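Local structure of nucleotidyl transferase AbiEii/AbiGii toxin family protein (Mycobacterium tuberculosis, 6Y56) at residues L186-F189 against A190-T193; P220-V223 against E224-L227. The protein is MenT4, a nucleotidyltransferase toxin of a toxin-antitoxin system that probably acts by modifying tRNA acceptor stems. All coordinates share one frame; numbering follows the deposited sequence.

Contact 1: residues L186-F189 against A190-T193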
ATOM      1  N   LEU A 186       2.141  10.119  -0.269  1.00 13.45           N
ATOM      2  CA  LEU A 186       2.621  10.940  -1.376  1.00 14.39           C
ATOM      3  C   LEU A 186       3.568  12.019  -0.887  1.00 14.82           C
ATOM      4  O   LEU A 186       4.508  12.387  -1.602  1.00 14.77           O
ATOM      5  CB  LEU A 186       1.441  11.565  -2.120  1.00 13.76           C
ATOM      6  CG  LEU A 186       0.684  10.581  -3.015  1.00 13.79           C
ATOM      7  CD1 LEU A 186      -0.609  11.223  -3.465  1.00 16.77           C
ATOM      8  CD2 LEU A 186       1.532  10.179  -4.201  1.00 13.59           C
ATOM      9  N   ASN A 187       3.332  12.539   0.325  1.00 14.24           N
ATOM     10  CA  ASN A 187       4.259  13.504   0.903  1.00 16.79           C
ATOM     11  C   ASN A 187       5.643  12.898   1.099  1.00 15.74           C
ATOM     12  O   ASN A 187       6.650  13.597   0.935  1.00 16.54           O
ATOM     13  CB  ASN A 187       3.691  14.052   2.214  1.00 15.54           C
ATOM     14  CG  ASN A 187       4.562  15.132   2.821  1.00 23.00           C
ATOM     15  OD1 ASN A 187       4.628  16.243   2.304  1.00 23.49           O
ATOM     16  ND2 ASN A 187       5.228  14.812   3.922  1.00 22.72           N
ATOM     17  N   HIS A 188       5.721  11.603   1.442  1.00 15.04           N
ATOM     18  CA  HIS A 188       7.017  10.934   1.500  1.00 15.27           C
ATOM     19  C   HIS A 188       7.607  10.745   0.114  1.00 17.23           C
ATOM     20  O   HIS A 188       8.801  10.984  -0.082  1.00 17.68           O
ATOM     21  CB  HIS A 188       6.899   9.594   2.221  1.00 17.61           C
ATOM     22  CG  HIS A 188       7.077   9.696   3.698  1.00 17.80           C
ATOM     23  ND1 HIS A 188       8.307   9.898   4.288  1.00 20.06           N
ATOM     24  CD2 HIS A 188       6.178   9.632   4.705  1.00 20.06           C
ATOM     25  CE1 HIS A 188       8.153   9.954   5.600  1.00 20.11           C
ATOM     26  NE2 HIS A 188       6.872   9.793   5.879  1.00 21.38           N
ATOM     27  N   PHE A 189       6.803  10.308  -0.864  1.00 14.06           N
ATOM     28  CA  PHE A 189       7.349  10.157  -2.211  1.00 16.39           C
ATOM     29  C   PHE A 189       7.906  11.484  -2.702  1.00 18.66           C
ATOM     30  O   PHE A 189       8.938  11.522  -3.383  1.00 17.94           O
ATOM     31  CB  PHE A 189       6.291   9.640  -3.191  1.00 16.01           C
ATOM     32  CG  PHE A 189       5.991   8.175  -3.068  1.00 15.94           C
ATOM     33  CD1 PHE A 189       6.945   7.216  -3.350  1.00 19.11           C
ATOM     34  CD2 PHE A 189       4.738   7.761  -2.671  1.00 15.96           C
ATOM     35  CE1 PHE A 189       6.649   5.867  -3.225  1.00 22.63           C
ATOM     36  CE2 PHE A 189       4.431   6.418  -2.557  1.00 18.58           C
ATOM     37  CZ  PHE A 189       5.386   5.469  -2.828  1.00 17.51           C
ATOM     38  N   ALA A 190       7.259  12.587  -2.322  1.00 16.98           N
ATOM     39  CA  ALA A 190       7.697  13.909  -2.750  1.00 18.40           C
ATOM     40  C   ALA A 190       9.046  14.300  -2.169  1.00 20.82           C
ATOM     41  O   ALA A 190       9.679  15.228  -2.687  1.00 23.94           O
ATOM     42  CB  ALA A 190       6.645  14.948  -2.369  1.00 17.04           C
ATOM     43  N   SER A 191       9.489  13.635  -1.107  1.00 18.21           N
ATOM     44  CA  SER A 191      10.790  13.894  -0.502  1.00 18.40           C
ATOM     45  C   SER A 191      11.879  12.971  -1.027  1.00 20.63           C
ATOM     46  O   SER A 191      13.035  13.103  -0.613  1.00 26.18           O
ATOM     47  CB  SER A 191      10.704  13.757   1.022  1.00 21.39           C
ATOM     48  OG  SER A 191      10.656  12.391   1.386  1.00 29.40           O
ATOM     49  N   ARG A 192      11.545  12.045  -1.917  1.00 18.15           N
ATOM     50  CA  ARG A 192      12.474  11.054  -2.435  1.00 21.37           C
ATOM     51  C   ARG A 192      12.695  11.286  -3.923  1.00 19.08           C
ATOM     52  O   ARG A 192      12.010  12.092  -4.558  1.00 20.41           O
ATOM     53  CB  ARG A 192      11.935   9.641  -2.173  1.00 19.89           C
ATOM     54  CG  ARG A 192      11.820   9.325  -0.677  1.00 19.41           C
ATOM     55  CD  ARG A 192      10.960   8.095  -0.386  1.00 21.32           C
ATOM     56  NE  ARG A 192      11.524   6.883  -0.965  1.00 22.58           N
ATOM     57  CZ  ARG A 192      12.426   6.116  -0.363  1.00 21.47           C
ATOM     58  NH1 ARG A 192      12.867   6.428   0.849  1.00 24.51           N
ATOM     59  NH2 ARG A 192      12.884   5.038  -0.980  1.00 23.11           N
ATOM     60  N   THR A 193      13.683  10.584  -4.476  1.00 19.67           N
ATOM     61  CA  THR A 193      13.904  10.646  -5.915  1.00 19.14           C
ATOM     62  C   THR A 193      12.688  10.079  -6.631  1.00 18.81           C
ATOM     63  O   THR A 193      12.156   9.040  -6.239  1.00 19.87           O
ATOM     64  CB  THR A 193      15.150   9.841  -6.283  1.00 22.66           C
ATOM     65  OG1 THR A 193      16.310  10.521  -5.793  1.00 28.49           O
ATOM     66  CG2 THR A 193      15.263   9.695  -7.793  1.00 27.09           C
TER
HETATM   67  O   HOH W   1      10.806  10.331   3.283  1.00 29.79           O
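A190 N bonds to L186 O, four residues back, at 2.9 Å, and the chain continues through a type I beta turn from F189 to R192, in which R192 N reaches F189 O at 3.0 Å. H188 O is gripped twice by S191. The backbone N of S191 comes from above the carbonyl plane, whereas S191 OG lies in that plane, on a lone pair, 2.8 Å from H188 O. The hydroxyl gets there because chi1 of 76° sets OG between the backbone N and carbonyl carbon of its own residue. A water links the two side chains, standing 2.7 Å from H188 ND1 at the edge of the imidazole and in its plane, and donating to S191 OG. The ring's other nitrogen, NE2, bonds to Y184 OH. R192 passes CG and CD alongside H188 O, CG at 3.5 Å, then bends at chi3, and its NE forms a salt bridge with E163. L186 O, H188 O and F189 O thus find donors in the residues that follow, while N187 O accepts from R255 of helix 249-259; the water at ND1, itself tied to S191 OG, and Y184 at NE2 together hold the rotation of the histidine ring.

Contact 2: residues P220-V223 against E224-L227; sequences PLRV and EDVL
V223 O is shared by two backbone donors, V226 N and L227 N, each at 3.0 Å. L227 N lies in the carbonyl plane, while V226 N stands above it, and these different directions of approach let both amides reach one oxygen at the start of the short helix 224-227. One residue earlier the backbone and a side chain bond reciprocally. D225 N donates to R222 O at 2.9 Å, and R222 N returns a nearly straight bond to D225 OD2, 3.0 Å long with an angle of 172° at the hydrogen. That N-H meets the carboxylate from above its plane. A chi1 of -61° folds the D225 carboxylate back toward R222. An acidic side chain that accepts the backbone N-H three residues before it is a familiar arrangement where a helix begins. The same OD2 forms a salt bridge with R175, so two N-H groups hold it, and the arginine would be expected to stabilise the negative charge. The other oxygen, OD1, accepts from a water at 2.8 Å that in turn accepts from R222 NH1, joining the two side chains indirectly. The R222 chain runs extended from CG to NE, and P220 CG sits over the centre of one face of its guanidinium, 3.8 Å above the plane. The V223 and L227 side chains run alongside each other, with V223 CG1 only 3.4 Å from L227 CD1, tighter than usual for two carbons. L221 turns its side chain onto W203 and V204 of helix 196-212 and shares a backbone bond with A274; V226 also touches W203, while V223 meets L266 in a loop. Segment 220-227 therefore packs against helix 196-212, the helix that precedes it in the chain.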
ATOM      1  N   PRO A 220     -13.089  11.672 -18.538  1.00 17.19           N
ATOM      2  CA  PRO A 220     -11.692  11.317 -18.792  1.00 17.60           C
ATOM      3  C   PRO A 220     -10.823  11.610 -17.590  1.00 16.21           C
ATOM      4  O   PRO A 220     -11.274  12.221 -16.627  1.00 18.53           O
ATOM      5  CB  PRO A 220     -11.317  12.269 -19.925  1.00 18.98           C
ATOM      6  CG  PRO A 220     -12.087  13.500 -19.592  1.00 21.51           C
ATOM      7  CD  PRO A 220     -13.419  13.000 -19.091  1.00 17.95           C
ATOM      8  N   LEU A 221      -9.579  11.144 -17.637  1.00 16.01           N
ATOM      9  CA  LEU A 221      -8.578  11.560 -16.668  1.00 14.97           C
ATOM     10  C   LEU A 221      -8.155  12.986 -16.982  1.00 16.16           C
ATOM     11  O   LEU A 221      -7.795  13.294 -18.119  1.00 16.84           O
ATOM     12  CB  LEU A 221      -7.360  10.636 -16.774  1.00 15.28           C
ATOM     13  CG  LEU A 221      -6.112  11.079 -16.013  1.00 15.45           C
ATOM     14  CD1 LEU A 221      -6.433  11.171 -14.531  1.00 17.15           C
ATOM     15  CD2 LEU A 221      -4.923  10.149 -16.276  1.00 16.34           C
ATOM     16  N   ARG A 222      -8.227  13.856 -15.986  1.00 17.22           N
ATOM     17  CA  ARG A 222      -7.745  15.222 -16.104  1.00 19.09           C
ATOM     18  C   ARG A 222      -6.678  15.451 -15.049  1.00 16.87           C
ATOM     19  O   ARG A 222      -6.790  14.974 -13.918  1.00 17.41           O
ATOM     20  CB  ARG A 222      -8.878  16.226 -15.894  1.00 21.07           C
ATOM     21  CG  ARG A 222     -10.038  16.039 -16.842  1.00 24.59           C
ATOM     22  CD  ARG A 222     -11.079  17.125 -16.648  1.00 25.65           C
ATOM     23  NE  ARG A 222     -12.015  17.158 -17.762  1.00 33.90           N
ATOM     24  CZ  ARG A 222     -13.238  16.645 -17.718  1.00 28.71           C
ATOM     25  NH1 ARG A 222     -13.672  16.061 -16.606  1.00 31.13           N
ATOM     26  NH2 ARG A 222     -14.027  16.714 -18.780  1.00 31.61           N
ATOM     27  N   VAL A 223      -5.639  16.201 -15.411  1.00 18.11           N
ATOM     28  CA  VAL A 223      -4.556  16.386 -14.454  1.00 17.35           C
ATOM     29  C   VAL A 223      -5.032  17.135 -13.213  1.00 17.04           C
ATOM     30  O   VAL A 223      -4.515  16.923 -12.108  1.00 18.68           O
ATOM     31  CB  VAL A 223      -3.332  17.036 -15.124  1.00 21.60           C
ATOM     32  CG1 VAL A 223      -2.203  17.124 -14.142  1.00 27.56           C
ATOM     33  CG2 VAL A 223      -2.907  16.225 -16.337  1.00 22.90           C
ATOM     34  N   GLU A 224      -6.041  17.998 -13.363  1.00 18.78           N
ATOM     35  CA  GLU A 224      -6.611  18.692 -12.214  1.00 19.03           C
ATOM     36  C   GLU A 224      -7.238  17.743 -11.206  1.00 20.35           C
ATOM     37  O   GLU A 224      -7.423  18.132 -10.050  1.00 21.17           O
ATOM     38  CB  GLU A 224      -7.671  19.697 -12.668  1.00 23.93           C
ATOM     39  CG  GLU A 224      -7.118  20.871 -13.454  1.00 29.79           C
ATOM     40  CD  GLU A 224      -6.894  20.551 -14.922  1.00 33.48           C
ATOM     41  OE1 GLU A 224      -7.297  19.452 -15.374  1.00 27.84           O
ATOM     42  OE2 GLU A 224      -6.303  21.407 -15.621  1.00 34.85           O
ATOM     43  N   ASP A 225      -7.588  16.520 -11.618  1.00 17.97           N
ATOM     44  CA  ASP A 225      -8.080  15.535 -10.657  1.00 19.88           C
ATOM     45  C   ASP A 225      -7.107  15.353  -9.500  1.00 19.91           C
ATOM     46  O   ASP A 225      -7.519  15.053  -8.374  1.00 21.88           O
ATOM     47  CB  ASP A 225      -8.283  14.172 -11.331  1.00 19.95           C
ATOM     48  CG  ASP A 225      -9.296  14.199 -12.469  1.00 23.24           C
ATOM     49  OD1 ASP A 225     -10.052  15.179 -12.622  1.00 22.97           O
ATOM     50  OD2 ASP A 225      -9.339  13.206 -13.237  1.00 20.11           O
ATOM     51  N   VAL A 226      -5.812  15.516  -9.756  1.00 18.07           N
ATOM     52  CA  VAL A 226      -4.785  15.414  -8.729  1.00 18.88           C
ATOM     53  C   VAL A 226      -4.261  16.784  -8.313  1.00 18.99           C
ATOM     54  O   VAL A 226      -3.977  17.007  -7.136  1.00 21.79           O
ATOM     55  CB  VAL A 226      -3.633  14.500  -9.209  1.00 20.71           C
ATOM     56  CG1 VAL A 226      -2.431  14.597  -8.283  1.00 22.90           C
ATOM     57  CG2 VAL A 226      -4.106  13.065  -9.329  1.00 20.98           C
ATOM     58  N   LEU A 227      -4.120  17.706  -9.268  1.00 19.32           N
ATOM     59  CA  LEU A 227      -3.371  18.935  -9.039  1.00 20.19           C
ATOM     60  C   LEU A 227      -4.223  20.126  -8.633  1.00 23.40           C
ATOM     61  O   LEU A 227      -3.658  21.171  -8.303  1.00 24.95           O
ATOM     62  CB  LEU A 227      -2.541  19.301 -10.273  1.00 21.15           C
ATOM     63  CG  LEU A 227      -1.420  18.320 -10.600  1.00 21.90           C
ATOM     64  CD1 LEU A 227      -0.562  18.888 -11.718  1.00 21.07           C
ATOM     65  CD2 LEU A 227      -0.583  18.024  -9.364  1.00 21.13           C
TER
HETATM   66  O   HOH W   2     -12.356  14.736 -14.064  1.00 32.88           O

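Contact 1 comes first along the chain, at the end of helix 180-189, and contact 2 follows after helix 196-212, at the start of helix 224-227. Their centres are 20 Å apart, and their nearest atoms, about 6 Å apart, do not touch. Helix 163-174 lies against contact 1, through L186 and F189, and R175, just beyond its end, is a partner of contact 2. Contact 1 also meets helices 50-59 and 249-259. The two contacts belong to the largely helical part that follows the mixed sheet in sequence, within the AbiEii toxin region: contact 1 lies where one helix gives way to a loop, contact 2 where a loop leads into another, with helix 196-212 between.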